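Local structure of Poly(Beta-D-mannuronate) lyase (Pseudopedobacter saltans, 7O79) at residues A[129-134]-A[156-161]. The protein is a beta-helical polysaccharide lyase of family PL6 that probably cleaves poly(beta-D-mannuronate), as found in alginate. Sequence-based numbering, arbitrary orientation.
Sequences MQYCSF and VQYCYF
Q130 and Q157 lie side by side, and the amide NE2 of Q157 donates to OE1 of Q130 at 2.8 Å. Both place CG between the backbone N and the carbonyl carbon (chi1 62° and 61°) and then run extended, which sends the two chains out together. The nearly coplanar amides are tied on both sides, NE2 of Q130 to OE2 of E101 and OE1 of Q157 to NZ of K196.

The backbones pair in parallel at both ends. N of Q157 bonds to O of M129 (3.0 Å); beyond the bend, N of Y160 bonds to O of C132, and N of F134 to O of Y160 (2.8 Å). Between them Y131 and Y158 both adopt left-handed backbone angles and turn the chain. Here N of Y131 makes just weak bonds, to O of Q157 and O of Y158, while N of C132 donates a hydrogen bond to SG of C159 (3.5 Å).

On the outside of this turn the tyrosine rings run the same way, planes 16° apart but slid so that they barely overlap. CB of Y158 sits over one face of the Y131 ring, 3.8 Å from its centroid, and OH of Y131 lies over a face of the Y158 ring, offset toward the rim. An alanine in place of Y131 would probably leave CB of Y158 without the ring it packs on, and K453 without this cation-pi partner.

Inside, F134 and F161 repeat the slid arrangement, CD2 of F134 reaching CE2 of F161 at 3.4 Å, and CE of M129 packs on CG1 of V156.

These are successive coils of the parallel beta-helix: strand 99-106 flanks 128-135, and 194-201 flanks 155-162, where F200 extends the phenylalanine row from F161. Strand 118-122 packs against M129, F134 and V156 from within the coil.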
ATOM      1  N   MET A 129       6.250   9.677  -7.552  1.00 20.48           N
ATOM      2  CA  MET A 129       7.181   8.642  -8.000  1.00 23.02           C
ATOM      3  C   MET A 129       6.520   7.845  -9.107  1.00 20.95           C
ATOM      4  O   MET A 129       5.442   7.290  -8.893  1.00 20.46           O
ATOM      5  CB  MET A 129       7.563   7.659  -6.884  1.00 25.81           C
ATOM      6  CG  MET A 129       8.810   6.840  -7.191  1.00 25.30           C
ATOM      7  SD  MET A 129       9.495   5.892  -5.787  1.00 25.23           S
ATOM      8  CE  MET A 129       8.152   4.746  -5.412  1.00 24.30           C
ATOM      9  N   GLN A 130       7.178   7.737 -10.265  1.00 22.27           N
ATOM     10  CA  GLN A 130       6.579   6.997 -11.362  1.00 22.79           C
ATOM     11  C   GLN A 130       7.665   6.412 -12.255  1.00 24.79           C
ATOM     12  O   GLN A 130       8.770   6.948 -12.342  1.00 25.11           O
ATOM     13  CB  GLN A 130       5.616   7.876 -12.172  1.00 23.58           C
ATOM     14  CG  GLN A 130       6.270   9.083 -12.845  1.00 27.81           C
ATOM     15  CD  GLN A 130       5.269   9.896 -13.658  1.00 30.22           C
ATOM     16  OE1 GLN A 130       4.065   9.868 -13.391  1.00 28.86           O
ATOM     17  NE2 GLN A 130       5.769  10.629 -14.653  1.00 30.45           N
ATOM     18  N   TYR A 131       7.340   5.292 -12.901  1.00 23.11           N
ATOM     19  CA  TYR A 131       8.284   4.544 -13.745  1.00 23.63           C
ATOM     20  C   TYR A 131       9.577   4.219 -13.007  1.00 26.11           C
ATOM     21  O   TYR A 131      10.682   4.374 -13.529  1.00 27.35           O
ATOM     22  CB  TYR A 131       8.572   5.286 -15.042  1.00 28.07           C
ATOM     23  CG  TYR A 131       7.310   5.509 -15.824  1.00 27.16           C
ATOM     24  CD1 TYR A 131       6.707   4.454 -16.510  1.00 29.70           C
ATOM     25  CD2 TYR A 131       6.692   6.751 -15.852  1.00 26.74           C
ATOM     26  CE1 TYR A 131       5.534   4.637 -17.230  1.00 28.03           C
ATOM     27  CE2 TYR A 131       5.521   6.935 -16.571  1.00 33.79           C
ATOM     28  CZ  TYR A 131       4.954   5.870 -17.255  1.00 34.99           C
ATOM     29  OH  TYR A 131       3.790   6.047 -17.969  1.00 41.41           O
ATOM     30  N   CYS A 132       9.431   3.734 -11.781  1.00 23.70           N
ATOM     31  CA  CYS A 132      10.560   3.233 -11.026  1.00 23.51           C
ATOM     32  C   CYS A 132      10.380   1.743 -10.770  1.00 24.93           C
ATOM     33  O   CYS A 132       9.260   1.226 -10.769  1.00 24.46           O
ATOM     34  CB  CYS A 132      10.731   4.010  -9.719  1.00 20.95           C
ATOM     35  SG  CYS A 132      11.203   5.754  -9.959  1.00 23.30           S
ATOM     36  N   SER A 133      11.500   1.049 -10.563  1.00 26.96           N
ATOM     37  CA  SER A 133      11.513  -0.399 -10.373  1.00 24.31           C
ATOM     38  C   SER A 133      12.240  -0.754  -9.085  1.00 25.67           C
ATOM     39  O   SER A 133      13.266  -0.158  -8.752  1.00 23.47           O
ATOM     40  CB  SER A 133      12.192  -1.140 -11.539  1.00 22.32           C
ATOM     41  OG  SER A 133      11.455  -1.011 -12.733  1.00 29.52           O
ATOM     42  N   PHE A 134      11.717  -1.761  -8.389  1.00 24.90           N
ATOM     43  CA  PHE A 134      12.214  -2.157  -7.079  1.00 24.54           C
ATOM     44  C   PHE A 134      12.252  -3.674  -7.003  1.00 26.45           C
ATOM     45  O   PHE A 134      11.222  -4.336  -7.166  1.00 22.59           O
ATOM     46  CB  PHE A 134      11.335  -1.562  -5.970  1.00 20.97           C
ATOM     47  CG  PHE A 134      11.129  -0.074  -6.104  1.00 25.07           C
ATOM     48  CD1 PHE A 134      12.057   0.805  -5.568  1.00 24.39           C
ATOM     49  CD2 PHE A 134      10.073   0.437  -6.836  1.00 23.26           C
ATOM     50  CE1 PHE A 134      11.904   2.162  -5.689  1.00 25.39           C
ATOM     51  CE2 PHE A 134       9.905   1.803  -6.971  1.00 24.16           C
ATOM     52  CZ  PHE A 134      10.826   2.676  -6.395  1.00 26.39           C
ATOM     53  N   VAL A 156       2.239   7.347  -6.138  1.00 21.32           N
ATOM     54  CA  VAL A 156       3.170   6.364  -6.674  1.00 18.69           C
ATOM     55  C   VAL A 156       2.430   5.637  -7.796  1.00 22.87           C
ATOM     56  O   VAL A 156       1.405   4.993  -7.543  1.00 20.12           O
ATOM     57  CB  VAL A 156       3.633   5.366  -5.594  1.00 18.01           C
ATOM     58  CG1 VAL A 156       4.452   4.224  -6.221  1.00 19.95           C
ATOM     59  CG2 VAL A 156       4.387   6.075  -4.457  1.00 19.07           C
ATOM     60  N   GLN A 157       2.918   5.760  -9.035  1.00 21.00           N
ATOM     61  CA  GLN A 157       2.200   5.184 -10.163  1.00 23.73           C
ATOM     62  C   GLN A 157       3.166   4.616 -11.190  1.00 24.70           C
ATOM     63  O   GLN A 157       4.300   5.078 -11.316  1.00 22.14           O
ATOM     64  CB  GLN A 157       1.251   6.216 -10.810  1.00 26.30           C
ATOM     65  CG  GLN A 157       1.934   7.440 -11.363  1.00 26.35           C
ATOM     66  CD  GLN A 157       0.937   8.447 -11.919  1.00 32.23           C
ATOM     67  OE1 GLN A 157      -0.269   8.280 -11.773  1.00 33.46           O
ATOM     68  NE2 GLN A 157       1.442   9.506 -12.548  1.00 34.57           N
ATOM     69  N   TYR A 158       2.696   3.601 -11.927  1.00 22.95           N
ATOM     70  CA  TYR A 158       3.477   2.975 -12.996  1.00 24.24           C
ATOM     71  C   TYR A 158       4.830   2.496 -12.506  1.00 23.17           C
ATOM     72  O   TYR A 158       5.819   2.514 -13.249  1.00 21.84           O
ATOM     73  CB  TYR A 158       3.657   3.902 -14.205  1.00 27.28           C
ATOM     74  CG  TYR A 158       2.391   4.572 -14.674  1.00 27.78           C
ATOM     75  CD1 TYR A 158       1.337   3.820 -15.164  1.00 34.76           C
ATOM     76  CD2 TYR A 158       2.272   5.952 -14.687  1.00 30.60           C
ATOM     77  CE1 TYR A 158       0.175   4.429 -15.613  1.00 38.76           C
ATOM     78  CE2 TYR A 158       1.117   6.570 -15.138  1.00 28.96           C
ATOM     79  CZ  TYR A 158       0.078   5.807 -15.595  1.00 35.48           C
ATOM     80  OH  TYR A 158      -1.073   6.416 -16.049  1.00 45.03           O
ATOM     81  N   CYS A 159       4.886   2.040 -11.262  1.00 22.30           N
ATOM     82  CA  CYS A 159       6.098   1.427 -10.761  1.00 19.93           C
ATOM     83  C   CYS A 159       5.982  -0.094 -10.789  1.00 22.62           C
ATOM     84  O   CYS A 159       4.912  -0.674 -10.991  1.00 22.65           O
ATOM     85  CB  CYS A 159       6.414   1.935  -9.349  1.00 23.38           C
ATOM     86  SG  CYS A 159       6.921   3.677  -9.343  1.00 22.75           S
ATOM     87  N   TYR A 160       7.124  -0.737 -10.580  1.00 24.77           N
ATOM     88  CA  TYR A 160       7.251  -2.182 -10.689  1.00 26.26           C
ATOM     89  C   TYR A 160       7.922  -2.699  -9.422  1.00 23.33           C
ATOM     90  O   TYR A 160       9.052  -2.299  -9.109  1.00 23.83           O
ATOM     91  CB  TYR A 160       8.058  -2.529 -11.945  1.00 23.29           C
ATOM     92  CG  TYR A 160       8.140  -3.993 -12.305  1.00 30.45           C
ATOM     93  CD1 TYR A 160       7.161  -4.895 -11.903  1.00 30.04           C
ATOM     94  CD2 TYR A 160       9.202  -4.472 -13.072  1.00 34.73           C
ATOM     95  CE1 TYR A 160       7.235  -6.234 -12.259  1.00 33.66           C
ATOM     96  CE2 TYR A 160       9.291  -5.814 -13.422  1.00 37.92           C
ATOM     97  CZ  TYR A 160       8.305  -6.683 -13.020  1.00 37.67           C
ATOM     98  OH  TYR A 160       8.397  -8.004 -13.372  1.00 40.42           O
ATOM     99  N   PHE A 161       7.232  -3.587  -8.694  1.00 24.07           N
ATOM    100  CA  PHE A 161       7.753  -4.174  -7.458  1.00 22.76           C
ATOM    101  C   PHE A 161       7.841  -5.684  -7.646  1.00 27.55           C
ATOM    102  O   PHE A 161       6.814  -6.364  -7.741  1.00 26.76           O
ATOM    103  CB  PHE A 161       6.885  -3.812  -6.249  1.00 22.62           C
ATOM    104  CG  PHE A 161       6.599  -2.333  -6.122  1.00 22.57           C
ATOM    105  CD1 PHE A 161       5.546  -1.752  -6.812  1.00 24.18           C
ATOM    106  CD2 PHE A 161       7.404  -1.527  -5.322  1.00 23.94           C
ATOM    107  CE1 PHE A 161       5.278  -0.394  -6.706  1.00 24.31           C
ATOM    108  CE2 PHE A 161       7.144  -0.163  -5.202  1.00 26.39           C
ATOM    109  CZ  PHE A 161       6.084   0.409  -5.910  1.00 22.23           C
TER